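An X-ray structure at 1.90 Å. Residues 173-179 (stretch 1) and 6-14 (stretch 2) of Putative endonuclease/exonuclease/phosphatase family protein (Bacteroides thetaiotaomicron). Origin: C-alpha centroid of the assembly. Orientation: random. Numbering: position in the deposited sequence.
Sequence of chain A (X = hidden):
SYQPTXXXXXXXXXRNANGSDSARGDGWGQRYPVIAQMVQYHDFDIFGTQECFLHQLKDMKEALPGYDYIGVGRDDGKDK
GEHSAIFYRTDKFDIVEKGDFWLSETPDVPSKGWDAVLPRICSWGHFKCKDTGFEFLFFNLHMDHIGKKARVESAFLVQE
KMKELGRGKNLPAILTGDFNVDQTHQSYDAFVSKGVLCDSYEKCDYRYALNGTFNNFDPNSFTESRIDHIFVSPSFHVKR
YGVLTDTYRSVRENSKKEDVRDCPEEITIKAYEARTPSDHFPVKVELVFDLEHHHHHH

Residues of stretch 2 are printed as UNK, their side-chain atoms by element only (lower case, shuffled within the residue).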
# COMPACT_ATOMS: atom_id res chain seq x y z
N ALA A 173 -20.94 4.28 13.46
CA ALA A 173 -21.04 4.58 12.05
C ALA A 173 -19.69 4.93 11.43
O ALA A 173 -18.79 5.44 12.10
CB ALA A 173 -22.03 5.74 11.82
N ILE A 174 -19.58 4.62 10.15
CA ILE A 174 -18.45 5.00 9.33
C ILE A 174 -19.06 5.74 8.15
O ILE A 174 -20.02 5.27 7.56
CB ILE A 174 -17.73 3.75 8.80
CG1 ILE A 174 -17.20 2.93 9.98
CG2 ILE A 174 -16.64 4.16 7.78
CD1 ILE A 174 -16.64 1.54 9.59
N LEU A 175 -18.50 6.90 7.83
CA LEU A 175 -18.97 7.74 6.72
C LEU A 175 -17.82 8.05 5.76
O LEU A 175 -16.83 8.65 6.17
CB LEU A 175 -19.53 9.07 7.26
CG LEU A 175 -19.78 10.20 6.26
CD1 LEU A 175 -20.87 9.84 5.26
CD2 LEU A 175 -20.14 11.51 6.99
N THR A 176 -17.95 7.61 4.49
CA THR A 176 -16.94 7.89 3.47
C THR A 176 -17.54 8.80 2.41
O THR A 176 -18.76 8.98 2.37
CB THR A 176 -16.48 6.60 2.74
OG1 THR A 176 -17.60 5.98 2.09
CG2 THR A 176 -15.87 5.61 3.72
N GLY A 177 -16.72 9.36 1.53
CA GLY A 177 -17.29 10.10 0.43
C GLY A 177 -16.34 11.08 -0.21
O GLY A 177 -15.23 11.27 0.27
N ASP A 178 -16.80 11.66 -1.31
CA ASP A 178 -16.14 12.81 -1.92
C ASP A 178 -16.93 14.03 -1.44
O ASP A 178 -18.10 14.20 -1.81
CB ASP A 178 -16.18 12.69 -3.43
CG ASP A 178 -15.56 13.90 -4.16
OD1 ASP A 178 -15.36 14.95 -3.53
OD2 ASP A 178 -15.31 13.78 -5.38
N PHE A 179 -16.31 14.84 -0.60
CA PHE A 179 -17.00 15.98 0.01
C PHE A 179 -16.78 17.28 -0.75
O PHE A 179 -17.29 18.33 -0.35
CB PHE A 179 -16.62 16.09 1.49
CG PHE A 179 -17.07 14.91 2.30
CD1 PHE A 179 -16.35 13.72 2.28
CD2 PHE A 179 -18.24 14.98 3.04
CE1 PHE A 179 -16.79 12.61 3.01
CE2 PHE A 179 -18.69 13.88 3.77
CZ PHE A 179 -17.96 12.70 3.76
N UNK A 6 -11.52 -6.03 13.80
CA UNK A 6 -10.66 -5.19 12.96
C UNK A 6 -11.23 -5.06 11.56
O UNK A 6 -11.65 -6.05 10.95
c UNK A 6 -9.24 -5.78 12.88
o UNK A 6 -8.63 -5.68 14.14
N UNK A 7 -11.28 -3.83 11.05
CA UNK A 7 -11.82 -3.55 9.72
C UNK A 7 -10.85 -2.70 8.90
O UNK A 7 -10.29 -1.74 9.41
c UNK A 7 -14.80 -4.57 9.67
c UNK A 7 -14.34 -3.38 10.49
c UNK A 7 -13.12 -2.74 9.86
c UNK A 7 -15.44 -2.34 10.62
N UNK A 8 -10.72 -3.01 7.61
CA UNK A 8 -10.03 -2.09 6.71
C UNK A 8 -11.07 -1.47 5.79
O UNK A 8 -11.75 -2.19 5.06
c UNK A 8 -8.36 -1.85 4.86
c UNK A 8 -8.99 -2.81 5.87
o UNK A 8 -7.97 -3.31 6.73
N UNK A 9 -11.19 -0.15 5.83
CA UNK A 9 -12.19 0.53 5.01
C UNK A 9 -11.49 1.53 4.11
O UNK A 9 -10.32 1.86 4.33
c UNK A 9 -13.93 0.22 6.82
c UNK A 9 -13.26 1.23 5.87
c UNK A 9 -12.66 2.40 6.66
N UNK A 10 -12.19 1.96 3.06
CA UNK A 10 -11.65 2.93 2.12
C UNK A 10 -12.75 3.80 1.53
O UNK A 10 -13.93 3.45 1.57
c UNK A 10 -10.89 2.22 1.00
N UNK A 11 -12.33 4.94 1.00
CA UNK A 11 -13.18 5.81 0.22
C UNK A 11 -12.43 6.07 -1.08
O UNK A 11 -11.24 6.41 -1.06
o UNK A 11 -14.29 7.98 0.21
c UNK A 11 -13.41 7.13 0.96
N UNK A 12 -13.08 5.87 -2.21
CA UNK A 12 -12.37 5.99 -3.49
C UNK A 12 -13.31 6.50 -4.56
O UNK A 12 -14.25 5.79 -4.95
c UNK A 12 -10.12 3.42 -5.29
c UNK A 12 -10.16 5.80 -5.40
c UNK A 12 -10.69 4.62 -4.89
c UNK A 12 -8.55 4.56 -6.69
c UNK A 12 -9.10 5.78 -6.30
c UNK A 12 -11.84 4.62 -3.90
o UNK A 12 -7.48 4.53 -7.57
c UNK A 12 -9.05 3.39 -6.19
N UNK A 13 -13.06 7.71 -5.04
CA UNK A 13 -13.81 8.24 -6.18
C UNK A 13 -13.22 7.66 -7.47
O UNK A 13 -12.08 7.96 -7.82
c UNK A 13 -13.74 9.76 -6.19
n UNK A 13 -15.06 11.55 -7.15
c UNK A 13 -14.49 10.37 -7.36
o UNK A 13 -14.56 9.79 -8.44
N UNK A 14 -13.99 6.83 -8.16
CA UNK A 14 -13.47 6.04 -9.28
C UNK A 14 -13.53 6.79 -10.61
O UNK A 14 -13.03 6.30 -11.63
c UNK A 14 -14.19 3.83 -8.10
c UNK A 14 -12.83 3.87 -7.42
c UNK A 14 -14.58 2.40 -8.43
c UNK A 14 -14.20 4.70 -9.37

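Position 6 carries one carbon and then one oxygen, an unbranched hydroxyl that stays out of reach of stretch 1. Two side-chain atoms of this kind make it Ser6, an exposed residue within a strand that begins earlier in the chain.

Position 7 has four carbons, forked at the second, and no heteroatom. One of its terminal carbons lies 4.2 Å from CD1 of Ile174, an apolar touch at the edge of the contact. The fork one carbon beyond CB identifies Leu7, and the terminal carbon is its CD1.

Position 8 shows one carbon bearing both an oxygen and a carbon. This branched hydroxyl is out of reach of stretch 1, and its composition gives Thr8.

Position 9 has three carbons, with the fork at CB itself, and its CB points toward stretch 1. One branch comes within 4.1 Å of Ile174 CD1. The residue is Val9 and the branch is CG1, so a single isoleucine methyl meets both Leu7 and Val9, two residues apart on the same face of their strand.

Position 10 offers one side-chain carbon, pointing away from stretch 1. What reaches across is backbone: its carbonyl O lies 3.6 Å from Thr176 CG2. A lone CB means Ala10.

Position 11 again has one carbon and one oxygen, but here CB points toward the partner and packs 3.6 Å from CB of Thr176. The oxygen sits 3.1 Å from the backbone N of Gly177. This is Ser11, and its OG accepts a weak hydrogen bond from Gly177 N, bent to 126° at the hydrogen. At chi1 t, the short side chain brings its hydroxyl to the neighbouring backbone.

Position 12 has one carbon leading to a six-carbon ring that bears an oxygen. Its CB points away, and the ring makes no contact with stretch 1. A phenol of this size is Tyr12.

Position 13 has two carbons, the second carrying one oxygen and one nitrogen. The nitrogen approaches Asp178 OD2 to 2.9 Å. This carboxamide is Asn13, whose ND2 donates a hydrogen bond to Asp178 OD2 at an angle of 140°.

Position 14 has four carbons forked at the second, out of reach of stretch 1. It is Leu14, just past the end of the strand.

The contact joins two strands running nearly parallel, with 20° between their directions. Alternation sets the rule: positions 7, 9, 11 and 13 point toward stretch 1, answered by Ile174, Thr176 and Asp178. Chemistry changes along the register, from aliphatic packing at Ile174 through close, small side chains at Thr176 and Ser11 to a polar pair at Asp178 and Asn13. The Thr176 and Ser11 CA atoms are 5.4 Å apart, the tightest of the three register pairs. Gly177 answers a backbone demand: at its phi/psi of 159/173, a CB would jam against the preceding carbonyl O and be crowded by Phe179 CE1.

Stretch 2, residues 6-14: SLTVASYNL
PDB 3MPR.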